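Local coordinates for luciferase-like monooxygenase (Streptomyces bottropensis, PDB 7BIP), which probably acts as a monooxygenase in the biosynthesis of the polyketide rishirilide, using molecular oxygen to oxygenate a substrate, at residues A[33-38]-A[338-343]; A[95-100]-A[160-165]; A[107-112]-A[125-130]; A[191-196]-A[226-231]. One frame throughout, in Å; residues are numbered along the deposited sequence.

The chain begins with strand 2-6 and helix 18-35, whose end enters interaction 1. That contact closes only near the C terminus, on helix 332-345, so its loop encloses the other three. Residues 95-100, at the end of helix 85-98, open interaction 2, which closes at 160-165. Interaction 3 lies within that loop and joins 107-112 to the start of helix 126-142. Interaction 4 opens after interaction 2 has closed and pairs strands 192-195 and 228-236 in the barrel wall. No two loops cross. Interactions 1 and 4 touch through His-38 NE2 and Glu-226 OE2, 2.8 Å apart in a probable hydrogen bond. Interactions 1 and 3 lie on opposite sides of the chain's centre.

Interaction 1. Residues A[33-38]-A[338-343]; sequences DELGFH and TMRLFA
Phe-37 reaches helix 332-345 with the far end of its ring. Phe-37 CZ lies 3.5 Å from Met-339 O, which sits at the ring edge, near its plane. Met-339 O already accepts the helical bond from Ala-343 N, at 2.9 Å. Next to it, Phe-37 CE1 meets Phe-342 CD2 at 3.8 Å. The two rings cross obliquely, with planes 36° apart and centroids 6.0 Å apart. Phe-37 CE2 touches the CB atoms of Met-339 and Ala-343, both at 4.1 Å. Leu-35 comes in alongside. Leu-35 CB packs on Ala-343 CB at 3.8 Å, and its CD1 lies against the backbone of Met-339 and Arg-340. The side chains meet through van der Waals packing, and the contact joins the first and last parts of a TIM barrel. Helix 18-35 follows the first strand, 2-6. Helix 332-345 follows strand 320-324, which pairs with that first strand. A smaller residue at Phe-37, such as an alanine, would lose the ring contacts with Met-339, Phe-342 and Ala-343 and would probably loosen this junction. Gly-36 positions the aromatic residue. It has positive phi (94°) in a Schellman motif, which turns the chain out of its helix. Met-339 bends at chi3 (65°), and Met-339 CE comes within 4.2 Å of Phe-37 CE2. Further out, Met-339 packs on Leu-28, Leu-31 and Ala-32. Phe-37 and Phe-342 both rest on Leu-323 of strand 320-324, and the Phe-342 ring also meets that of Phe-3.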
loop_
_atom_site.group_PDB
_atom_site.type_symbol
_atom_site.label_atom_id
_atom_site.label_comp_id
_atom_site.label_asym_id
_atom_site.label_seq_id
_atom_site.Cartn_x
_atom_site.Cartn_y
_atom_site.Cartn_z
ATOM N N ASP A 33 2.334 -5.814 -19.116
ATOM C CA ASP A 33 3.136 -7.021 -18.914
ATOM C C ASP A 33 3.133 -7.906 -20.159
ATOM O O ASP A 33 4.189 -8.302 -20.663
ATOM C CB ASP A 33 2.579 -7.772 -17.702
ATOM C CG ASP A 33 3.613 -8.630 -16.994
ATOM O OD1 ASP A 33 4.780 -8.209 -16.904
ATOM O OD2 ASP A 33 3.231 -9.712 -16.500
ATOM N N GLU A 34 1.945 -8.207 -20.679
ATOM C CA GLU A 34 1.818 -9.154 -21.783
ATOM C C GLU A 34 2.454 -8.618 -23.058
ATOM O O GLU A 34 3.093 -9.370 -23.801
ATOM C CB GLU A 34 0.345 -9.469 -22.030
ATOM C CG GLU A 34 -0.366 -10.130 -20.854
ATOM C CD GLU A 34 -1.885 -10.051 -20.964
ATOM O OE1 GLU A 34 -2.390 -9.618 -22.026
ATOM O OE2 GLU A 34 -2.573 -10.431 -19.991
ATOM N N LEU A 35 2.296 -7.316 -23.319
ATOM C CA LEU A 35 2.727 -6.737 -24.587
ATOM C C LEU A 35 4.198 -6.346 -24.601
ATOM O O LEU A 35 4.704 -5.985 -25.667
ATOM C CB LEU A 35 1.875 -5.507 -24.934
ATOM C CG LEU A 35 0.393 -5.756 -25.237
ATOM C CD1 LEU A 35 -0.330 -4.438 -25.488
ATOM C CD2 LEU A 35 0.251 -6.686 -26.441
ATOM N N GLY A 36 4.891 -6.403 -23.467
ATOM C CA GLY A 36 6.318 -6.138 -23.451
ATOM C C GLY A 36 6.714 -4.715 -23.136
ATOM O O GLY A 36 7.841 -4.319 -23.456
ATOM N N PHE A 37 5.827 -3.932 -22.531
ATOM C CA PHE A 37 6.182 -2.595 -22.086
ATOM C C PHE A 37 7.177 -2.655 -20.929
ATOM O O PHE A 37 7.325 -3.675 -20.245
ATOM C CB PHE A 37 4.925 -1.823 -21.680
ATOM C CG PHE A 37 4.102 -1.361 -22.856
ATOM C CD1 PHE A 37 4.352 -0.130 -23.441
ATOM C CD2 PHE A 37 3.104 -2.170 -23.394
ATOM C CE1 PHE A 37 3.615 0.308 -24.532
ATOM C CE2 PHE A 37 2.349 -1.728 -24.497
ATOM C CZ PHE A 37 2.616 -0.487 -25.060
ATOM N N HIS A 38 7.879 -1.539 -20.724
ATOM C CA HIS A 38 8.987 -1.506 -19.769
ATOM C C HIS A 38 8.503 -1.384 -18.323
ATOM O O HIS A 38 9.086 -1.999 -17.421
ATOM C CB HIS A 38 9.924 -0.346 -20.127
ATOM C CG HIS A 38 11.011 -0.105 -19.126
ATOM N ND1 HIS A 38 10.981 0.945 -18.233
ATOM C CD2 HIS A 38 12.163 -0.774 -18.883
ATOM C CE1 HIS A 38 12.068 0.913 -17.482
ATOM N NE2 HIS A 38 12.799 -0.122 -17.855
ATOM N N THR A 338 -4.801 1.830 -27.678
ATOM C CA THR A 338 -3.573 2.614 -27.722
ATOM C C THR A 338 -2.373 1.740 -27.410
ATOM O O THR A 338 -1.358 1.778 -28.116
ATOM C CB THR A 338 -3.649 3.775 -26.722
ATOM O OG1 THR A 338 -4.600 4.745 -27.173
ATOM C CG2 THR A 338 -2.283 4.455 -26.567
ATOM N N MET A 339 -2.475 0.928 -26.351
ATOM C CA MET A 339 -1.342 0.099 -25.970
ATOM C C MET A 339 -1.067 -0.971 -27.018
ATOM O O MET A 339 0.096 -1.233 -27.346
ATOM C CB MET A 339 -1.586 -0.522 -24.597
ATOM C CG MET A 339 -1.544 0.505 -23.477
ATOM S SD MET A 339 -2.046 -0.244 -21.925
ATOM C CE MET A 339 -0.735 -1.431 -21.670
ATOM N N ARG A 340 -2.122 -1.591 -27.562
ATOM C CA ARG A 340 -1.925 -2.635 -28.566
ATOM C C ARG A 340 -1.306 -2.074 -29.842
ATOM O O ARG A 340 -0.420 -2.705 -30.432
ATOM C CB ARG A 340 -3.252 -3.332 -28.868
ATOM C CG ARG A 340 -3.740 -4.193 -27.714
ATOM C CD ARG A 340 -4.789 -5.213 -28.131
ATOM N NE ARG A 340 -5.119 -6.097 -27.014
ATOM C CZ ARG A 340 -6.193 -5.959 -26.244
ATOM N NH1 ARG A 340 -7.055 -4.975 -26.478
ATOM N NH2 ARG A 340 -6.410 -6.806 -25.246
ATOM N N LEU A 341 -1.741 -0.887 -30.279
ATOM C CA LEU A 341 -1.159 -0.302 -31.484
ATOM C C LEU A 341 0.294 0.092 -31.251
ATOM O O LEU A 341 1.145 -0.099 -32.126
ATOM C CB LEU A 341 -1.983 0.908 -31.933
ATOM C CG LEU A 341 -3.334 0.605 -32.585
ATOM C CD1 LEU A 341 -4.130 1.908 -32.793
ATOM C CD2 LEU A 341 -3.171 -0.145 -33.905
ATOM N N PHE A 342 0.596 0.640 -30.072
ATOM C CA PHE A 342 1.973 0.994 -29.768
ATOM C C PHE A 342 2.850 -0.245 -29.746
ATOM O O PHE A 342 3.962 -0.236 -30.278
ATOM C CB PHE A 342 2.050 1.730 -28.426
ATOM C CG PHE A 342 3.315 2.513 -28.239
ATOM C CD1 PHE A 342 3.335 3.885 -28.449
ATOM C CD2 PHE A 342 4.496 1.883 -27.865
ATOM C CE1 PHE A 342 4.505 4.610 -28.287
ATOM C CE2 PHE A 342 5.664 2.615 -27.700
ATOM C CZ PHE A 342 5.665 3.970 -27.918
ATOM N N ALA A 343 2.358 -1.325 -29.143
ATOM C CA ALA A 343 3.157 -2.540 -29.036
ATOM C C ALA A 343 3.422 -3.159 -30.403
ATOM O O ALA A 343 4.528 -3.648 -30.667
ATOM C CB ALA A 343 2.455 -3.540 -28.118
#

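Interaction 2. Residues A[95-100]-A[160-165]; sequences LDNISQ and MLPRTW
A Schellman motif ends helix 85-98 here, and the loop before strand 171-175 of the TIM barrel runs past it. Gln-100 has the positive phi of that motif. Asn-97 makes the firmest link across the contact. Asn-97 ND2 donates to Arg-163 O at 2.8 Å, with an N-H...O angle of 156°, and the acceptor lies in the amide plane. ND2 also bonds to Ala-93 O one turn back in the helix, so the side-chain amide is held between helix and loop. The backbone N of Trp-165 donates to Asp-96 OD2 at 2.9 Å, but the angle of 122° makes the bond weak. OD1 of the same carboxylate is held by Gln-166 NE2. Thr-164 OG1 pairs with Gln-166 O, so Gln-166 serves both segments. Within the loop, Arg-163 NH2 donates to Met-160 O at 2.9 Å, in the guanidinium plane, and also to Leu-140 O. Its NH1 has a weak bond to Glu-144, a residue that binds calcium in a crystal of this protein. The second subunit packs nearby, with Gly-19 of that subunit on Asn-97 and its Glu-23 on Gln-100. Trp-165 has CG anti to its backbone N, which swings the indole over the helix end. Gln-100 CA makes a CH-pi contact with the six-membered ring of Trp-165, 3.5 Å from the centroid and 3° off the normal.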
loop_
_atom_site.group_PDB
_atom_site.type_symbol
_atom_site.label_atom_id
_atom_site.label_comp_id
_atom_site.label_asym_id
_atom_site.label_seq_id
_atom_site.Cartn_x
_atom_site.Cartn_y
_atom_site.Cartn_z
ATOM N N LEU A 95 7.212 -3.324 -1.017
ATOM C CA LEU A 95 6.855 -3.421 -2.430
ATOM C C LEU A 95 8.015 -3.955 -3.264
ATOM O O LEU A 95 7.801 -4.757 -4.181
ATOM C CB LEU A 95 6.407 -2.045 -2.933
ATOM C CG LEU A 95 6.150 -1.944 -4.433
ATOM C CD1 LEU A 95 5.109 -2.993 -4.852
ATOM C CD2 LEU A 95 5.662 -0.530 -4.743
ATOM N N ASP A 96 9.246 -3.517 -2.970
ATOM C CA ASP A 96 10.411 -4.049 -3.667
ATOM C C ASP A 96 10.458 -5.571 -3.546
ATOM O O ASP A 96 10.639 -6.287 -4.540
ATOM C CB ASP A 96 11.689 -3.416 -3.101
ATOM C CG ASP A 96 12.895 -3.609 -4.004
ATOM O OD1 ASP A 96 12.725 -3.757 -5.232
ATOM O OD2 ASP A 96 14.028 -3.604 -3.479
ATOM N N ASN A 97 10.249 -6.085 -2.333
ATOM C CA ASN A 97 10.290 -7.532 -2.127
ATOM C C ASN A 97 9.100 -8.243 -2.766
ATOM O O ASN A 97 9.269 -9.302 -3.382
ATOM C CB ASN A 97 10.377 -7.830 -0.634
ATOM C CG ASN A 97 11.784 -7.659 -0.109
ATOM O OD1 ASN A 97 12.660 -8.461 -0.404
ATOM N ND2 ASN A 97 12.013 -6.587 0.648
ATOM N N ILE A 98 7.895 -7.684 -2.633
ATOM C CA ILE A 98 6.714 -8.285 -3.252
ATOM C C ILE A 98 6.896 -8.393 -4.760
ATOM O O ILE A 98 6.546 -9.410 -5.380
ATOM C CB ILE A 98 5.465 -7.462 -2.881
ATOM C CG1 ILE A 98 5.070 -7.758 -1.433
ATOM C CG2 ILE A 98 4.290 -7.760 -3.831
ATOM C CD1 ILE A 98 4.147 -6.699 -0.848
ATOM N N SER A 99 7.466 -7.353 -5.372
ATOM C CA SER A 99 7.671 -7.308 -6.814
ATOM C C SER A 99 8.939 -8.025 -7.265
ATOM O O SER A 99 9.213 -8.049 -8.467
ATOM C CB SER A 99 7.721 -5.845 -7.279
ATOM O OG SER A 99 8.990 -5.269 -6.960
ATOM N N GLN A 100 9.709 -8.597 -6.338
ATOM C CA GLN A 100 10.963 -9.303 -6.647
ATOM C C GLN A 100 11.925 -8.409 -7.443
ATOM O O GLN A 100 12.498 -8.795 -8.471
ATOM C CB GLN A 100 10.681 -10.641 -7.352
ATOM C CG GLN A 100 9.735 -11.521 -6.511
ATOM C CD GLN A 100 9.925 -13.010 -6.724
ATOM O OE1 GLN A 100 10.358 -13.452 -7.788
ATOM N NE2 GLN A 100 9.603 -13.794 -5.697
ATOM N N MET A 160 15.609 -0.258 9.540
ATOM C CA MET A 160 14.298 -0.453 8.936
ATOM C C MET A 160 14.188 -1.832 8.303
ATOM O O MET A 160 15.055 -2.244 7.528
ATOM C CB MET A 160 14.039 0.626 7.882
ATOM C CG MET A 160 12.728 0.458 7.107
ATOM S SD MET A 160 11.237 0.472 8.151
ATOM C CE MET A 160 11.506 1.942 9.109
ATOM N N LEU A 161 13.120 -2.541 8.638
ATOM C CA LEU A 161 12.752 -3.787 7.996
ATOM C C LEU A 161 11.492 -3.574 7.173
ATOM O O LEU A 161 10.732 -2.629 7.419
ATOM C CB LEU A 161 12.506 -4.891 9.038
ATOM C CG LEU A 161 13.731 -5.334 9.843
ATOM C CD1 LEU A 161 13.279 -6.313 10.923
ATOM C CD2 LEU A 161 14.797 -5.964 8.956
ATOM N N PRO A 162 11.259 -4.397 6.150
ATOM C CA PRO A 162 12.215 -5.366 5.618
ATOM C C PRO A 162 13.350 -4.639 4.908
ATOM O O PRO A 162 13.187 -3.491 4.475
ATOM C CB PRO A 162 11.376 -6.175 4.631
ATOM C CG PRO A 162 10.337 -5.154 4.119
ATOM C CD PRO A 162 10.044 -4.278 5.315
ATOM N N ARG A 163 14.514 -5.266 4.824
ATOM C CA ARG A 163 15.529 -4.717 3.945
ATOM C C ARG A 163 15.050 -4.824 2.505
ATOM O O ARG A 163 14.228 -5.674 2.171
ATOM C CB ARG A 163 16.853 -5.447 4.137
ATOM C CG ARG A 163 17.251 -5.604 5.615
ATOM C CD ARG A 163 17.354 -4.268 6.348
ATOM N NE ARG A 163 18.552 -3.520 5.975
ATOM C CZ ARG A 163 18.647 -2.194 6.019
ATOM N NH1 ARG A 163 19.776 -1.583 5.670
ATOM N NH2 ARG A 163 17.603 -1.476 6.401
ATOM N N THR A 164 15.552 -3.937 1.648
ATOM C CA THR A 164 15.100 -3.986 0.263
ATOM C C THR A 164 15.631 -5.234 -0.453
ATOM O O THR A 164 16.585 -5.896 -0.021
ATOM C CB THR A 164 15.525 -2.723 -0.495
ATOM O OG1 THR A 164 16.952 -2.607 -0.474
ATOM C CG2 THR A 164 14.912 -1.481 0.154
ATOM N N TRP A 165 14.962 -5.569 -1.554
ATOM C CA TRP A 165 15.417 -6.640 -2.428
ATOM C C TRP A 165 16.612 -6.179 -3.250
ATOM O O TRP A 165 17.653 -6.851 -3.295
ATOM C CB TRP A 165 14.255 -7.054 -3.331
ATOM C CG TRP A 165 14.558 -8.077 -4.394
ATOM C CD1 TRP A 165 15.381 -7.927 -5.485
ATOM C CD2 TRP A 165 13.994 -9.388 -4.499
ATOM N NE1 TRP A 165 15.368 -9.070 -6.241
ATOM C CE2 TRP A 165 14.521 -9.980 -5.659
ATOM C CE3 TRP A 165 13.092 -10.117 -3.719
ATOM C CZ2 TRP A 165 14.186 -11.281 -6.056
ATOM C CZ3 TRP A 165 12.758 -11.401 -4.106
ATOM C CH2 TRP A 165 13.298 -11.970 -5.270
#

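Interaction 3. Residues A[107-112]-A[125-130]; sequences FGRAFL and ESRARF
Phe-130 is the tightly packed part of this contact. Its ring lies buried against the loop that leaves strand 103-107. Phe-130 CE1 is 3.8 Å from Phe-107 CB and 3.3 Å from Gly-108 O. The Phe-107 carbonyl carbon sits at the ring edge. One face of the Phe-130 ring receives Arg-109 CD in a CH-pi contact, 3.9 Å from the centroid and offset toward the rim. The arginine chain bends at chi2 (-85°) and chi3 (-46°), which folds it over the ring toward the start of helix 126-142. There Arg-109 NH1 donates to Ser-126 OG at 2.9 Å (144° at the hydrogen), close to the guanidinium plane. The other side is looser. Exposed Arg-127 runs beside Arg-109, with its CA over the guanidinium face. A water bridges Ala-110 O, at 2.6 Å, and Ser-126 OG. A leucine in place of Arg-109 would lose the bond to Ser-126 and would probably leave the loop less firmly tied to the helix. Ser-126 OG also bonds to Met-123 O. Around the contact, Phe-107 packs on Val-134, Val-137 and Trp-141 further along helix 126-142, while helix 113-119 meets Ala-110 and Ser-126 through Phe-116.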
loop_
_atom_site.group_PDB
_atom_site.type_symbol
_atom_site.label_atom_id
_atom_site.label_comp_id
_atom_site.label_asym_id
_atom_site.label_seq_id
_atom_site.Cartn_x
_atom_site.Cartn_y
_atom_site.Cartn_z
ATOM N N PHE A 107 10.508 10.365 -6.589
ATOM C CA PHE A 107 10.086 11.272 -5.527
ATOM C C PHE A 107 9.829 12.640 -6.149
ATOM O O PHE A 107 10.634 13.113 -6.952
ATOM C CB PHE A 107 11.170 11.447 -4.440
ATOM C CG PHE A 107 11.589 10.173 -3.720
ATOM C CD1 PHE A 107 11.196 9.951 -2.397
ATOM C CD2 PHE A 107 12.444 9.258 -4.317
ATOM C CE1 PHE A 107 11.602 8.804 -1.704
ATOM C CE2 PHE A 107 12.868 8.112 -3.632
ATOM C CZ PHE A 107 12.439 7.884 -2.317
ATOM N N GLY A 108 8.724 13.292 -5.771
ATOM C CA GLY A 108 8.348 14.552 -6.379
ATOM C C GLY A 108 7.969 15.609 -5.355
ATOM O O GLY A 108 7.753 15.324 -4.179
ATOM N N ARG A 109 7.896 16.848 -5.838
ATOM C CA ARG A 109 7.436 17.971 -5.034
ATOM C C ARG A 109 5.929 18.122 -5.177
ATOM O O ARG A 109 5.361 17.887 -6.248
ATOM C CB ARG A 109 8.122 19.273 -5.457
ATOM C CG ARG A 109 9.636 19.218 -5.490
ATOM C CD ARG A 109 10.247 19.502 -4.131
ATOM N NE ARG A 109 9.663 20.660 -3.456
ATOM C CZ ARG A 109 10.072 21.914 -3.621
ATOM N NH1 ARG A 109 9.477 22.898 -2.960
ATOM N NH2 ARG A 109 11.072 22.188 -4.449
ATOM N N ALA A 110 5.279 18.509 -4.089
ATOM C CA ALA A 110 3.861 18.794 -4.186
ATOM C C ALA A 110 3.655 20.217 -4.699
ATOM O O ALA A 110 4.517 21.088 -4.565
ATOM C CB ALA A 110 3.184 18.616 -2.828
ATOM N N PHE A 111 2.484 20.449 -5.287
ATOM C CA PHE A 111 2.162 21.801 -5.723
ATOM C C PHE A 111 0.695 22.187 -5.585
ATOM O O PHE A 111 0.389 23.373 -5.733
ATOM C CB PHE A 111 2.596 22.008 -7.182
ATOM C CG PHE A 111 1.801 21.209 -8.176
ATOM C CD1 PHE A 111 0.791 21.810 -8.917
ATOM C CD2 PHE A 111 2.070 19.864 -8.378
ATOM C CE1 PHE A 111 0.059 21.077 -9.835
ATOM C CE2 PHE A 111 1.340 19.123 -9.299
ATOM C CZ PHE A 111 0.333 19.731 -10.025
ATOM N N LEU A 112 -0.214 21.258 -5.309
ATOM C CA LEU A 112 -1.619 21.618 -5.162
ATOM C C LEU A 112 -1.821 22.302 -3.818
ATOM O O LEU A 112 -1.494 21.713 -2.783
ATOM C CB LEU A 112 -2.509 20.389 -5.271
ATOM C CG LEU A 112 -2.515 19.665 -6.624
ATOM C CD1 LEU A 112 -3.462 18.467 -6.597
ATOM C CD2 LEU A 112 -2.886 20.627 -7.736
ATOM N N GLU A 125 8.948 25.694 3.668
ATOM C CA GLU A 125 10.086 24.793 3.801
ATOM C C GLU A 125 9.868 23.475 3.077
ATOM O O GLU A 125 10.518 22.485 3.416
ATOM C CB GLU A 125 10.400 24.511 5.272
ATOM C CG GLU A 125 11.520 25.335 5.855
ATOM C CD GLU A 125 11.222 26.798 5.714
ATOM O OE1 GLU A 125 11.878 27.496 4.869
ATOM O OE2 GLU A 125 10.289 27.267 6.407
ATOM N N SER A 126 8.934 23.422 2.125
ATOM C CA SER A 126 8.679 22.153 1.448
ATOM C C SER A 126 9.927 21.634 0.736
ATOM O O SER A 126 10.125 20.419 0.653
ATOM C CB SER A 126 7.513 22.292 0.466
ATOM O OG SER A 126 7.835 23.231 -0.540
ATOM N N ARG A 127 10.797 22.526 0.249
ATOM C CA ARG A 127 12.023 22.060 -0.401
ATOM C C ARG A 127 12.928 21.328 0.583
ATOM O O ARG A 127 13.502 20.281 0.258
ATOM C CB ARG A 127 12.789 23.218 -1.036
ATOM C CG ARG A 127 13.902 22.726 -1.961
ATOM C CD ARG A 127 15.280 22.918 -1.337
ATOM N NE ARG A 127 15.397 24.208 -0.650
ATOM C CZ ARG A 127 16.020 24.395 0.514
ATOM N NH1 ARG A 127 16.067 25.605 1.048
ATOM N NH2 ARG A 127 16.595 23.378 1.147
ATOM N N ALA A 128 13.086 21.874 1.792
ATOM C CA ALA A 128 13.878 21.172 2.799
ATOM C C ALA A 128 13.208 19.868 3.213
ATOM O O ALA A 128 13.885 18.852 3.402
ATOM C CB ALA A 128 14.121 22.064 4.018
ATOM N N ARG A 129 11.879 19.869 3.349
ATOM C CA ARG A 129 11.180 18.631 3.673
ATOM C C ARG A 129 11.395 17.574 2.596
ATOM O O ARG A 129 11.508 16.380 2.900
ATOM C CB ARG A 129 9.683 18.891 3.828
ATOM C CG ARG A 129 9.325 19.761 4.995
ATOM C CD ARG A 129 7.804 19.813 5.155
ATOM N NE ARG A 129 7.391 20.544 6.346
ATOM C CZ ARG A 129 7.123 19.987 7.519
ATOM N NH1 ARG A 129 7.226 18.670 7.691
ATOM N NH2 ARG A 129 6.751 20.763 8.529
ATOM N N PHE A 130 11.408 17.998 1.331
ATOM C CA PHE A 130 11.604 17.065 0.232
ATOM C C PHE A 130 13.007 16.470 0.257
ATOM O O PHE A 130 13.174 15.243 0.223
ATOM C CB PHE A 130 11.344 17.772 -1.100
ATOM C CG PHE A 130 11.650 16.925 -2.299
ATOM C CD1 PHE A 130 10.721 16.016 -2.762
ATOM C CD2 PHE A 130 12.874 17.021 -2.947
ATOM C CE1 PHE A 130 10.995 15.223 -3.863
ATOM C CE2 PHE A 130 13.152 16.228 -4.040
ATOM C CZ PHE A 130 12.212 15.335 -4.503
HETATM O O HOH W 1 6.517 21.832 -3.082
#

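Interaction 4. Residues A[191-196]-A[226-231]; sequences HGVMLV and EDIHMS
Strands 192-195 and 228-231 run parallel, 4.7 Å apart at closest approach and 19° between their directions. Three backbone bonds zigzag between them. Val-193 N donates to Asp-227 O at 2.8 Å, His-229 N to Val-193 O at 2.9 Å, and Leu-195 N to His-229 O at 2.9 Å. Each donor lies nearly along the acceptor's C=O axis. Beyond the last bond a water takes over, donating to Leu-195 O and accepting from Ser-231 N. At the other end Gly-192 CA is 3.1 Å from Asp-227 O, and a CB there would clash with that oxygen. Val-193 and Ile-228 lie side by side on one face, with their CG1 atoms 4.1 Å apart. Leu-195 CB meets Met-230 CG on the same face. These two strands and helix 202-218 form a beta-alpha-beta crossover unit of the TIM barrel. Leu-195 and Ile-228 both pack on Leu-209 of the helix, so this is the outer face. Met-194 and His-229 point to the barrel interior, alongside each other. Met-194 bends at chi3 (94°), which brings Met-194 CE to 4.0 Å from His-229 CB and equally near ND1. His-229 ND1 has its hydrogen bond with NZ of Lys-41, a residue that binds calcium in a crystal of this protein. The lysine charge would probably disfavour a doubly protonated imidazole. Both Met-194 and His-229 also touch Leu-173. Just before strand 228-236, Asp-227 OD1 makes a salt bridge with Arg-171 NH1; within it, Ser-231 OG bonds to Asn-6 ND2.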
loop_
_atom_site.group_PDB
_atom_site.type_symbol
_atom_site.label_atom_id
_atom_site.label_comp_id
_atom_site.label_asym_id
_atom_site.label_seq_id
_atom_site.Cartn_x
_atom_site.Cartn_y
_atom_site.Cartn_z
ATOM N N HIS A 191 21.296 10.499 -8.279
ATOM C CA HIS A 191 19.904 10.145 -8.521
ATOM C C HIS A 191 19.552 10.289 -9.997
ATOM O O HIS A 191 20.200 11.016 -10.756
ATOM C CB HIS A 191 18.962 11.023 -7.692
ATOM C CG HIS A 191 19.153 10.896 -6.214
ATOM N ND1 HIS A 191 19.623 9.744 -5.621
ATOM C CD2 HIS A 191 18.920 11.773 -5.208
ATOM C CE1 HIS A 191 19.674 9.917 -4.310
ATOM N NE2 HIS A 191 19.246 11.138 -4.035
ATOM N N GLY A 192 18.495 9.592 -10.393
ATOM C CA GLY A 192 17.867 9.846 -11.670
ATOM C C GLY A 192 17.015 11.096 -11.613
ATOM O O GLY A 192 16.894 11.762 -10.588
ATOM N N VAL A 193 16.398 11.423 -12.743
ATOM C CA VAL A 193 15.617 12.649 -12.844
ATOM C C VAL A 193 14.343 12.383 -13.644
ATOM O O VAL A 193 14.309 11.534 -14.541
ATOM C CB VAL A 193 16.483 13.793 -13.448
ATOM C CG1 VAL A 193 16.707 13.612 -14.952
ATOM C CG2 VAL A 193 15.897 15.145 -13.130
ATOM N N MET A 194 13.269 13.080 -13.274
ATOM C CA MET A 194 12.011 13.032 -14.013
ATOM C C MET A 194 11.690 14.446 -14.476
ATOM O O MET A 194 11.577 15.356 -13.654
ATOM C CB MET A 194 10.882 12.450 -13.155
ATOM C CG MET A 194 11.332 11.277 -12.278
ATOM S SD MET A 194 9.997 10.598 -11.269
ATOM C CE MET A 194 9.455 9.294 -12.362
ATOM N N LEU A 195 11.573 14.632 -15.789
ATOM C CA LEU A 195 11.340 15.939 -16.382
ATOM C C LEU A 195 9.927 16.013 -16.949
ATOM O O LEU A 195 9.244 14.998 -17.114
ATOM C CB LEU A 195 12.375 16.234 -17.479
ATOM C CG LEU A 195 13.852 16.088 -17.096
ATOM C CD1 LEU A 195 14.750 16.633 -18.206
ATOM C CD2 LEU A 195 14.142 16.802 -15.794
ATOM N N VAL A 196 9.501 17.235 -17.262
ATOM C CA VAL A 196 8.115 17.482 -17.669
ATOM C C VAL A 196 8.094 18.212 -19.006
ATOM O O VAL A 196 7.922 19.441 -19.055
ATOM C CB VAL A 196 7.352 18.258 -16.586
ATOM C CG1 VAL A 196 5.869 18.363 -16.941
ATOM C CG2 VAL A 196 7.525 17.555 -15.238
ATOM N N GLU A 226 17.519 4.603 -18.293
ATOM C CA GLU A 226 16.555 4.365 -17.221
ATOM C C GLU A 226 16.659 5.381 -16.088
ATOM O O GLU A 226 15.814 5.365 -15.181
ATOM C CB GLU A 226 16.712 2.944 -16.676
ATOM C CG GLU A 226 16.088 1.897 -17.580
ATOM C CD GLU A 226 16.355 0.483 -17.126
ATOM O OE1 GLU A 226 17.540 0.090 -17.092
ATOM O OE2 GLU A 226 15.379 -0.238 -16.814
ATOM N N ASP A 227 17.643 6.279 -16.131
ATOM C CA ASP A 227 17.802 7.315 -15.119
ATOM C C ASP A 227 17.079 8.605 -15.473
ATOM O O ASP A 227 17.110 9.551 -14.683
ATOM C CB ASP A 227 19.289 7.615 -14.901
ATOM C CG ASP A 227 19.997 6.503 -14.171
ATOM O OD1 ASP A 227 19.489 6.082 -13.108
ATOM O OD2 ASP A 227 21.050 6.043 -14.659
ATOM N N ILE A 228 16.437 8.671 -16.639
ATOM C CA ILE A 228 15.786 9.886 -17.111
ATOM C C ILE A 228 14.383 9.503 -17.562
ATOM O O ILE A 228 14.228 8.733 -18.520
ATOM C CB ILE A 228 16.563 10.546 -18.260
ATOM C CG1 ILE A 228 17.960 10.980 -17.797
ATOM C CG2 ILE A 228 15.802 11.736 -18.818
ATOM C CD1 ILE A 228 18.862 11.366 -18.953
ATOM N N HIS A 229 13.370 10.028 -16.868
ATOM C CA HIS A 229 11.969 9.707 -17.126
ATOM C C HIS A 229 11.210 10.954 -17.554
ATOM O O HIS A 229 11.428 12.035 -17.013
ATOM C CB HIS A 229 11.280 9.142 -15.873
ATOM C CG HIS A 229 11.554 7.692 -15.616
ATOM N ND1 HIS A 229 10.561 6.797 -15.274
ATOM C CD2 HIS A 229 12.713 6.990 -15.611
ATOM C CE1 HIS A 229 11.096 5.602 -15.090
ATOM N NE2 HIS A 229 12.399 5.694 -15.282
ATOM N N MET A 230 10.299 10.800 -18.516
ATOM C CA MET A 230 9.349 11.853 -18.857
ATOM C C MET A 230 8.025 11.193 -19.204
ATOM O O MET A 230 8.014 10.122 -19.810
ATOM C CB MET A 230 9.812 12.705 -20.048
ATOM C CG MET A 230 11.220 13.276 -19.912
ATOM S SD MET A 230 11.604 14.345 -21.305
ATOM C CE MET A 230 13.386 14.168 -21.388
ATOM N N SER A 231 6.917 11.829 -18.833
ATOM C CA SER A 231 5.585 11.317 -19.149
ATOM C C SER A 231 4.963 12.129 -20.274
ATOM O O SER A 231 5.126 13.351 -20.332
ATOM C CB SER A 231 4.660 11.334 -17.930
ATOM O OG SER A 231 5.028 10.322 -17.004
HETATM O O HOH W 2 6.875 13.972 -16.890
#